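Local coordinates for DUF3829 family protein (Bacteroides vulgatus, PDB 4YJW), which is of unknown function but is probably exported and membrane-tethered as a lipoprotein, folding into an all-alpha bundle, at residues Ile28-Ile38 and Tyr89-Tyr100. Sequence-based numbering, arbitrary orientation. Where two conformers were deposited one is given.
Sequences ILKDLVNENEI and YGRLFRSISAFY
L32 and I96 mark the closest backbone approach of the two segments, their CA atoms 7.7 Å apart. Helix 28-32 and helix 89-100 run nearly parallel, 20° between their directions, with axes 12.4 Å apart at closest approach, a spacing suited to large aliphatic and aromatic side chains. L32, described in one of its two conformers, is central: its CG lies 3.8 Å from CG1 of I96, its end meets that of L92 tip to tip, and its side chain crosses F93 at about a right angle, CD2 3.6 Å from CE1. Toward the N-terminal ends of both segments, CD2 of L29 is pressed against CD2 of L92 at a tight 3.4 Å; Y89 brings its ring obliquely to I28 and L29, while its hydroxyl bonds to S25. Beta-branched V33 leaves the helix, yet its CG2 still packs on CD1 of L92. N34 caps the next helix, OD1 accepting from N of E37. A water donates to O of L32 and OH of Y100 and accepts from N of N34, linking helix end, cap and helix 79-111. Y100 suits this place: F99 lies against one ring face, while OH donates to OE1 of E37 (2.7 Å), which receives it on its anti lone pair. Were E37 replaced by an alanine, the Y100 hydroxyl would be likely to lose this acceptor. On helix 35-38, I38 sets CG2 3.7 Å from CZ of F99, aliphatic against aromatic. With helix 121-159 on L29, I38 and S95, and helix 64-71 on I28, Y89 and F93, two successive helices joined by an N-capped turn pack into an all-alpha bundle.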
loop_
_atom_site.group_PDB
_atom_site.type_symbol
_atom_site.label_atom_id
_atom_site.label_comp_id
_atom_site.label_asym_id
_atom_site.label_seq_id
_atom_site.Cartn_x
_atom_site.Cartn_y
_atom_site.Cartn_z
ATOM N N ILE A 28 -8.701 3.873 3.859
ATOM C CA ILE A 28 -7.541 3.014 4.084
ATOM C C ILE A 28 -6.392 3.351 3.078
ATOM O O ILE A 28 -5.242 3.486 3.504
ATOM C CB ILE A 28 -7.967 1.512 4.094
ATOM C CG1 ILE A 28 -7.110 0.713 5.092
ATOM C CG2 ILE A 28 -8.028 0.861 2.720
ATOM C CD1 ILE A 28 -7.488 -0.741 5.340
ATOM N N LEU A 29 -6.718 3.623 1.808
ATOM C CA LEU A 29 -5.673 3.885 0.811
ATOM C C LEU A 29 -5.009 5.263 1.020
ATOM O O LEU A 29 -3.822 5.403 0.731
ATOM C CB LEU A 29 -6.195 3.710 -0.625
ATOM C CG LEU A 29 -6.552 2.247 -1.023
ATOM C CD1 LEU A 29 -7.339 2.195 -2.324
ATOM C CD2 LEU A 29 -5.318 1.386 -1.146
ATOM N N LYS A 30 -5.740 6.230 1.581
ATOM C CA LYS A 30 -5.194 7.543 1.907
ATOM C C LYS A 30 -4.129 7.411 3.026
ATOM O O LYS A 30 -3.056 8.014 2.931
ATOM C CB LYS A 30 -6.313 8.495 2.350
ATOM C CG LYS A 30 -5.812 9.920 2.591
ATOM C CD LYS A 30 -6.741 10.677 3.525
ATOM C CE LYS A 30 -6.127 11.980 3.992
ATOM N NZ LYS A 30 -6.260 13.057 2.975
ATOM N N ASP A 31 -4.421 6.626 4.066
ATOM C CA ASP A 31 -3.472 6.494 5.182
ATOM C C ASP A 31 -2.378 5.457 4.956
ATOM O O ASP A 31 -1.292 5.604 5.531
ATOM C CB ASP A 31 -4.216 6.175 6.482
ATOM C CG ASP A 31 -5.196 7.250 6.932
ATOM O OD1 ASP A 31 -4.851 8.455 6.829
ATOM O OD2 ASP A 31 -6.290 6.889 7.411
ATOM N N LEU A 32 -2.639 4.417 4.145
ATOM C CA LEU A 32 -1.655 3.367 3.909
ATOM C C LEU A 32 -0.552 3.811 2.941
ATOM O O LEU A 32 0.612 3.500 3.179
ATOM C CB LEU A 32 -2.365 2.122 3.367
ATOM C CG LEU A 32 -1.584 0.835 3.344
ATOM C CD1 LEU A 32 -1.537 0.200 4.713
ATOM C CD2 LEU A 32 -2.179 -0.118 2.330
ATOM N N VAL A 33 -0.923 4.501 1.853
ATOM C CA VAL A 33 0.014 4.945 0.823
ATOM C C VAL A 33 0.166 6.459 0.939
ATOM O O VAL A 33 -0.630 7.250 0.407
ATOM C CB VAL A 33 -0.407 4.473 -0.599
ATOM C CG1 VAL A 33 0.621 4.890 -1.660
ATOM C CG2 VAL A 33 -0.615 2.959 -0.635
ATOM N N ASN A 34 1.190 6.839 1.672
ATOM C CA ASN A 34 1.533 8.230 1.942
ATOM C C ASN A 34 2.655 8.600 0.993
ATOM O O ASN A 34 3.824 8.342 1.285
ATOM C CB ASN A 34 1.943 8.368 3.420
ATOM C CG ASN A 34 2.238 9.781 3.838
ATOM O OD1 ASN A 34 2.557 10.650 3.018
ATOM N ND2 ASN A 34 2.230 10.012 5.143
ATOM N N GLU A 35 2.297 9.161 -0.167
ATOM C CA GLU A 35 3.242 9.451 -1.251
ATOM C C GLU A 35 4.401 10.322 -0.792
ATOM O O GLU A 35 5.539 10.048 -1.178
ATOM C CB GLU A 35 2.531 10.090 -2.458
ATOM C CG GLU A 35 1.414 9.213 -3.028
ATOM C CD GLU A 35 0.049 9.175 -2.339
ATOM O OE1 GLU A 35 -0.182 9.925 -1.357
ATOM O OE2 GLU A 35 -0.812 8.397 -2.815
ATOM N N ASN A 36 4.133 11.359 0.019
ATOM C CA ASN A 36 5.219 12.247 0.461
ATOM C C ASN A 36 6.141 11.544 1.444
ATOM O O ASN A 36 7.365 11.755 1.379
ATOM C CB ASN A 36 4.667 13.543 1.022
ATOM C CG ASN A 36 4.147 14.430 -0.082
ATOM O OD1 ASN A 36 4.612 14.381 -1.235
ATOM N ND2 ASN A 36 3.193 15.259 0.239
ATOM N N GLU A 37 5.604 10.643 2.289
ATOM C CA GLU A 37 6.453 9.873 3.210
ATOM C C GLU A 37 7.312 8.891 2.423
ATOM O O GLU A 37 8.490 8.724 2.735
ATOM C CB GLU A 37 5.627 9.116 4.258
ATOM C CG GLU A 37 6.505 8.365 5.251
ATOM C CD GLU A 37 5.722 7.927 6.469
ATOM O OE1 GLU A 37 4.965 6.939 6.361
ATOM O OE2 GLU A 37 5.777 8.639 7.493
ATOM N N ILE A 38 6.722 8.255 1.387
ATOM C CA ILE A 38 7.461 7.309 0.525
ATOM C C ILE A 38 8.642 8.049 -0.124
ATOM O O ILE A 38 9.781 7.545 -0.109
ATOM C CB ILE A 38 6.492 6.678 -0.516
ATOM C CG1 ILE A 38 5.507 5.719 0.214
ATOM C CG2 ILE A 38 7.273 5.922 -1.611
ATOM C CD1 ILE A 38 4.216 5.404 -0.559
ATOM N N TYR A 89 -4.853 -5.764 -3.263
ATOM C CA TYR A 89 -4.736 -5.425 -1.847
ATOM C C TYR A 89 -3.687 -6.305 -1.156
ATOM O O TYR A 89 -2.898 -5.791 -0.370
ATOM C CB TYR A 89 -6.094 -5.541 -1.134
ATOM C CG TYR A 89 -6.841 -4.230 -1.035
ATOM C CD1 TYR A 89 -6.309 -3.156 -0.328
ATOM C CD2 TYR A 89 -8.113 -4.083 -1.587
ATOM C CE1 TYR A 89 -7.009 -1.956 -0.198
ATOM C CE2 TYR A 89 -8.827 -2.884 -1.462
ATOM C CZ TYR A 89 -8.275 -1.832 -0.747
ATOM O OH TYR A 89 -8.967 -0.664 -0.562
ATOM N N GLY A 90 -3.669 -7.606 -1.479
ATOM C CA GLY A 90 -2.685 -8.538 -0.921
ATOM C C GLY A 90 -1.261 -8.099 -1.227
ATOM O O GLY A 90 -0.420 -8.022 -0.321
ATOM N N ARG A 91 -1.013 -7.722 -2.488
ATOM C CA ARG A 91 0.282 -7.236 -2.950
ATOM C C ARG A 91 0.605 -5.891 -2.324
ATOM O O ARG A 91 1.750 -5.674 -1.927
ATOM C CB ARG A 91 0.324 -7.119 -4.478
ATOM C CG ARG A 91 0.274 -8.479 -5.170
ATOM C CD ARG A 91 0.225 -8.351 -6.677
ATOM N NE ARG A 91 0.077 -9.659 -7.323
ATOM C CZ ARG A 91 1.091 -10.438 -7.695
ATOM N NH1 ARG A 91 2.345 -10.051 -7.494
ATOM N NH2 ARG A 91 0.855 -11.612 -8.266
ATOM N N LEU A 92 -0.411 -5.016 -2.180
ATOM C CA LEU A 92 -0.214 -3.701 -1.555
ATOM C C LEU A 92 0.180 -3.838 -0.070
ATOM O O LEU A 92 1.145 -3.181 0.351
ATOM C CB LEU A 92 -1.464 -2.821 -1.724
ATOM C CG LEU A 92 -1.376 -1.389 -1.176
ATOM C CD1 LEU A 92 -0.286 -0.576 -1.887
ATOM C CD2 LEU A 92 -2.683 -0.684 -1.370
ATOM N N PHE A 93 -0.513 -4.696 0.713
ATOM C CA PHE A 93 -0.167 -4.903 2.129
ATOM C C PHE A 93 1.244 -5.503 2.295
ATOM O O PHE A 93 1.980 -5.070 3.191
ATOM C CB PHE A 93 -1.200 -5.765 2.848
ATOM C CG PHE A 93 -2.522 -5.051 2.976
ATOM C CD1 PHE A 93 -2.587 -3.756 3.467
ATOM C CD2 PHE A 93 -3.712 -5.696 2.658
ATOM C CE1 PHE A 93 -3.817 -3.098 3.585
ATOM C CE2 PHE A 93 -4.939 -5.028 2.765
ATOM C CZ PHE A 93 -4.979 -3.725 3.198
ATOM N N ARG A 94 1.614 -6.475 1.446
ATOM C CA ARG A 94 2.948 -7.087 1.494
ATOM C C ARG A 94 4.020 -6.071 1.112
ATOM O O ARG A 94 5.082 -6.047 1.750
ATOM C CB ARG A 94 3.034 -8.309 0.572
ATOM C CG ARG A 94 2.480 -9.589 1.191
ATOM C CD ARG A 94 2.442 -10.691 0.147
ATOM N NE ARG A 94 2.078 -11.994 0.703
ATOM C CZ ARG A 94 2.827 -13.087 0.603
ATOM N NH1 ARG A 94 4.000 -13.044 -0.018
ATOM N NH2 ARG A 94 2.413 -14.231 1.128
ATOM N N SER A 95 3.734 -5.218 0.082
ATOM C CA SER A 95 4.657 -4.183 -0.425
ATOM C C SER A 95 4.877 -3.086 0.602
ATOM O O SER A 95 6.016 -2.605 0.742
ATOM C CB SER A 95 4.169 -3.586 -1.744
ATOM O OG SER A 95 4.274 -4.543 -2.786
ATOM N N ILE A 96 3.810 -2.707 1.343
ATOM C CA ILE A 96 3.906 -1.694 2.409
ATOM C C ILE A 96 4.830 -2.217 3.478
ATOM O O ILE A 96 5.750 -1.513 3.908
ATOM C CB ILE A 96 2.507 -1.309 2.992
ATOM C CG1 ILE A 96 1.739 -0.353 2.038
ATOM C CG2 ILE A 96 2.641 -0.653 4.395
ATOM C CD1 ILE A 96 2.420 1.188 1.843
ATOM N N SER A 97 4.630 -3.482 3.875
ATOM C CA SER A 97 5.451 -4.098 4.919
ATOM C C SER A 97 6.925 -4.115 4.498
ATOM O O SER A 97 7.781 -3.628 5.238
ATOM C CB SER A 97 4.963 -5.517 5.195
ATOM O OG SER A 97 5.723 -6.087 6.247
ATOM N N ALA A 98 7.185 -4.556 3.272
ATOM C CA ALA A 98 8.547 -4.646 2.743
ATOM C C ALA A 98 9.196 -3.268 2.677
ATOM O O ALA A 98 10.370 -3.149 3.035
ATOM C CB ALA A 98 8.532 -5.279 1.360
ATOM N N PHE A 99 8.463 -2.246 2.179
ATOM C CA PHE A 99 9.007 -0.899 2.018
ATOM C C PHE A 99 9.505 -0.332 3.349
ATOM O O PHE A 99 10.647 0.147 3.430
ATOM C CB PHE A 99 7.966 0.046 1.379
ATOM C CG PHE A 99 8.558 1.398 1.038
ATOM C CD1 PHE A 99 9.326 1.570 -0.113
ATOM C CD2 PHE A 99 8.370 2.495 1.888
ATOM C CE1 PHE A 99 9.857 2.837 -0.435
ATOM C CE2 PHE A 99 8.932 3.744 1.588
ATOM C CZ PHE A 99 9.649 3.912 0.411
ATOM N N TYR A 100 8.681 -0.407 4.395
ATOM C CA TYR A 100 9.072 0.155 5.697
ATOM C C TYR A 100 10.028 -0.743 6.448
ATOM O O TYR A 100 10.946 -0.228 7.081
ATOM C CB TYR A 100 7.825 0.476 6.533
ATOM C CG TYR A 100 7.104 1.693 6.007
ATOM C CD1 TYR A 100 6.122 1.572 5.027
ATOM C CD2 TYR A 100 7.422 2.972 6.463
ATOM C CE1 TYR A 100 5.462 2.679 4.524
ATOM C CE2 TYR A 100 6.752 4.098 5.975
ATOM C CZ TYR A 100 5.760 3.940 5.016
ATOM O OH TYR A 100 5.071 5.015 4.531
HETATM O O HOH W 1 2.921 4.890 2.778
#